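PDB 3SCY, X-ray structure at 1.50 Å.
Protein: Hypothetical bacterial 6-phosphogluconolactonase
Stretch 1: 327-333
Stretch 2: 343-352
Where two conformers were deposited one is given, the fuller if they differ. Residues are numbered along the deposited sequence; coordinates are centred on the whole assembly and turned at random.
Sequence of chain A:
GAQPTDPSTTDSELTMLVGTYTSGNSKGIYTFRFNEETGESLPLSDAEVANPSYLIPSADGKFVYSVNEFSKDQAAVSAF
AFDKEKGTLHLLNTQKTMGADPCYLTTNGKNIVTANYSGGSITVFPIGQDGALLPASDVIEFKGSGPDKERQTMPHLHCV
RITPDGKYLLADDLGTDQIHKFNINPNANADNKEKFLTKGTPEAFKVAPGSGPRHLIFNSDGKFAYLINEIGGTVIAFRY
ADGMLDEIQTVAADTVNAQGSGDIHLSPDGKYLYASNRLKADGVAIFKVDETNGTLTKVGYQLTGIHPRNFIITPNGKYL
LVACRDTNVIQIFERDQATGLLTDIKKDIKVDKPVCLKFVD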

# COMPACT_ATOMS: atom_id res chain seq x y z
N THR A 327 0.81 -6.99 17.90
CA THR A 327 1.64 -6.59 19.04
C THR A 327 1.29 -5.14 19.43
O THR A 327 1.78 -4.61 20.42
CB THR A 327 3.13 -6.78 18.69
OG1 THR A 327 3.30 -8.12 18.23
CG2 THR A 327 4.06 -6.57 19.89
N ASN A 328 0.44 -4.49 18.62
CA ASN A 328 -0.03 -3.13 18.85
C ASN A 328 1.14 -2.15 18.96
O ASN A 328 1.19 -1.32 19.88
CB ASN A 328 -0.94 -3.06 20.11
CG ASN A 328 -2.17 -3.91 19.97
OD1 ASN A 328 -2.81 -3.95 18.91
ND2 ASN A 328 -2.47 -4.68 21.01
N VAL A 329 2.09 -2.26 18.01
CA VAL A 329 3.29 -1.41 17.99
C VAL A 329 3.75 -1.13 16.58
O VAL A 329 3.47 -1.90 15.67
CB VAL A 329 4.52 -2.00 18.78
CG1 VAL A 329 4.29 -2.04 20.29
CG2 VAL A 329 4.95 -3.36 18.24
N ILE A 330 4.50 -0.03 16.43
CA ILE A 330 5.22 0.32 15.22
C ILE A 330 6.68 0.15 15.61
O ILE A 330 7.15 0.89 16.47
CB ILE A 330 4.93 1.70 14.63
CG1 ILE A 330 3.48 1.77 14.20
CG2 ILE A 330 5.88 1.98 13.43
CD1 ILE A 330 2.93 3.26 14.16
N GLN A 331 7.37 -0.88 15.08
CA GLN A 331 8.77 -1.12 15.41
C GLN A 331 9.67 -0.33 14.49
O GLN A 331 9.40 -0.26 13.28
CB GLN A 331 9.08 -2.59 15.24
CG GLN A 331 8.76 -3.47 16.39
CD GLN A 331 9.31 -4.83 16.05
OE1 GLN A 331 8.96 -5.40 15.02
NE2 GLN A 331 10.23 -5.33 16.84
N ILE A 332 10.75 0.24 15.04
CA ILE A 332 11.65 1.07 14.26
C ILE A 332 12.98 0.36 14.05
O ILE A 332 13.66 0.04 15.03
CB ILE A 332 11.87 2.47 14.92
CG1 ILE A 332 10.59 3.07 15.58
CG2 ILE A 332 12.58 3.45 13.98
CD1 ILE A 332 9.37 3.30 14.63
N PHE A 333 13.37 0.14 12.78
CA PHE A 333 14.64 -0.49 12.43
C PHE A 333 15.56 0.46 11.70
O PHE A 333 15.13 1.18 10.81
CB PHE A 333 14.45 -1.75 11.57
CG PHE A 333 13.67 -2.85 12.24
CD1 PHE A 333 12.28 -2.90 12.14
CD2 PHE A 333 14.32 -3.85 12.96
CE1 PHE A 333 11.55 -3.89 12.80
CE2 PHE A 333 13.59 -4.83 13.63
CZ PHE A 333 12.22 -4.87 13.51
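Stretch 2 (343-352) TDIKKDIKVD

Stretch 2 runs antiparallel to the strand formed by Val329 to Phe333, but it pairs with that strand in two separate ladders whose register differs by two residues. In the first, Val329 lies opposite Lys350 as a non-hydrogen-bonded pair (CA to CA 4.7 Å) and Ile330 opposite Ile349 as a hydrogen-bonded pair (CA to CA 4.9 Å). In the second, Phe333 faces Asp344 as a non-hydrogen-bonded pair (CA to CA 4.4 Å). Between them, residues 345 to 347 leave the extended path (Lys346 with phi and psi both positive, 57°/54°), and Asp348 is extended again.

The Ile330–Ile349 pair satisfies its backbone groups reciprocally: Ile330 N donates to Ile349 O at 2.9 Å, and Ile349 N to Ile330 O at 3.0 Å. Each of these carbonyls also receives a CA-H...O contact, Ile349 O from Val329 CA at 3.2 Å and Ile330 O from Asp348 CA at 3.4 Å. Just before the strand, Val351 N donates to Asn328 O over a longer 3.3 Å. Beyond the register shift, Ile345 N donates to Ile332 O at 3.1 Å with a nearly straight N-H...O angle of 173°, while Thr343 O lies 3.3 Å from Phe333 CA in another CA-H...O contact.

Where the chain bulges away, direct backbone pairing gives way to water. Water 2 accepts from Ile332 N at 2.9 Å and from Lys347 N at 3.1 Å, so it serves an amide of each stretch; it lies 2.7 Å from Asp344 OD1 and 2.6 Å from Asp348 OD1. Water 1 accepts from Gln331 NE2 at 3.0 Å and donates to Asp344 OD2 and Asp348 OD1, each at 2.7 Å, joining the two carboxylates to the amide side chain. Asp344 also braces the loop: its OD1 accepts from Lys346 N at 2.9 Å, and its OD2 forms a long salt bridge with Lys346 NZ at 3.7 Å. Gln331 OE1 is satisfied elsewhere in the structure.

Apolar packing accompanies these polar links. Ile330 and Ile349 direct their side chains to the same sheet face, with CB to CB at 4.0 Å, and Ile330 CD1 reaches Val351 CG2 at 3.8 Å. Ile332 points toward stretch 2, its CG2 lying 3.5 Å from Ile345 CD1 and its CD1 3.8 Å from Ile349 CD1. Phe333 and Asp344 share the other face, where Phe333 CE2 approaches Asp344 CB at 3.7 Å.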

# COMPACT_ATOMS: atom_id res chain seq x y z
N THR A 343 18.47 -3.17 12.17
CA THR A 343 18.74 -3.15 13.61
C THR A 343 17.59 -2.49 14.35
O THR A 343 17.31 -1.32 14.09
CB THR A 343 20.06 -2.42 13.92
OG1 THR A 343 21.13 -2.99 13.16
CG2 THR A 343 20.42 -2.44 15.42
N ASP A 344 16.94 -3.21 15.27
CA ASP A 344 15.87 -2.65 16.09
C ASP A 344 16.50 -1.62 17.03
O ASP A 344 17.41 -1.96 17.82
CB ASP A 344 15.12 -3.75 16.85
CG ASP A 344 13.87 -3.30 17.59
OD1 ASP A 344 13.62 -2.07 17.67
OD2 ASP A 344 13.15 -4.17 18.10
N ILE A 345 16.04 -0.36 16.94
CA ILE A 345 16.58 0.73 17.75
C ILE A 345 15.81 0.86 19.07
O ILE A 345 16.18 1.69 19.91
CB ILE A 345 16.64 2.08 16.98
CG1 ILE A 345 15.23 2.68 16.74
CG2 ILE A 345 17.48 1.98 15.71
CD1 ILE A 345 15.28 4.13 16.15
N LYS A 346 14.78 0.01 19.27
CA LYS A 346 13.97 -0.08 20.51
C LYS A 346 13.32 1.28 20.86
O LYS A 346 13.48 1.81 21.97
CB LYS A 346 14.81 -0.64 21.70
CG LYS A 346 15.55 -1.96 21.44
CD LYS A 346 14.65 -3.12 21.01
CE LYS A 346 14.14 -3.97 22.15
NZ LYS A 346 13.34 -5.12 21.64
N LYS A 347 12.60 1.84 19.88
CA LYS A 347 11.86 3.10 20.00
C LYS A 347 10.43 2.87 19.51
O LYS A 347 9.86 3.69 18.78
CB LYS A 347 12.57 4.24 19.22
CG LYS A 347 13.94 4.62 19.78
CD LYS A 347 14.43 5.97 19.28
CE LYS A 347 15.90 6.19 19.55
NZ LYS A 347 16.20 6.32 21.00
N ASP A 348 9.85 1.73 19.93
CA ASP A 348 8.49 1.32 19.55
C ASP A 348 7.44 2.38 19.83
O ASP A 348 7.48 3.05 20.86
CB ASP A 348 8.08 0.07 20.30
CG ASP A 348 8.76 -1.23 19.94
OD1 ASP A 348 9.65 -1.21 19.04
OD2 ASP A 348 8.42 -2.26 20.55
N ILE A 349 6.49 2.51 18.90
CA ILE A 349 5.37 3.45 19.02
C ILE A 349 4.13 2.63 19.33
O ILE A 349 3.75 1.76 18.53
CB ILE A 349 5.21 4.29 17.72
CG1 ILE A 349 6.53 5.03 17.34
CG2 ILE A 349 4.04 5.26 17.88
CD1 ILE A 349 6.59 5.64 15.88
N LYS A 350 3.47 2.91 20.47
CA LYS A 350 2.27 2.19 20.89
C LYS A 350 1.07 2.70 20.13
O LYS A 350 0.81 3.91 20.13
CB LYS A 350 2.02 2.33 22.41
N VAL A 351 0.40 1.80 19.39
CA VAL A 351 -0.82 2.09 18.59
C VAL A 351 -1.64 0.81 18.57
O VAL A 351 -1.07 -0.24 18.34
CB VAL A 351 -0.53 2.57 17.12
CG1 VAL A 351 -1.83 2.94 16.40
CG2 VAL A 351 0.45 3.72 17.06
N ASP A 352 -2.98 0.87 18.75
CA ASP A 352 -3.76 -0.37 18.66
C ASP A 352 -4.01 -0.72 17.21
O ASP A 352 -4.44 0.13 16.42
CB ASP A 352 -5.10 -0.29 19.43
CG ASP A 352 -5.63 -1.65 19.89
OD1 ASP A 352 -4.93 -2.33 20.69
OD2 ASP A 352 -6.74 -2.04 19.47
O HOH W 1 10.81 -3.67 19.32
O HOH W 2 11.69 -0.16 17.76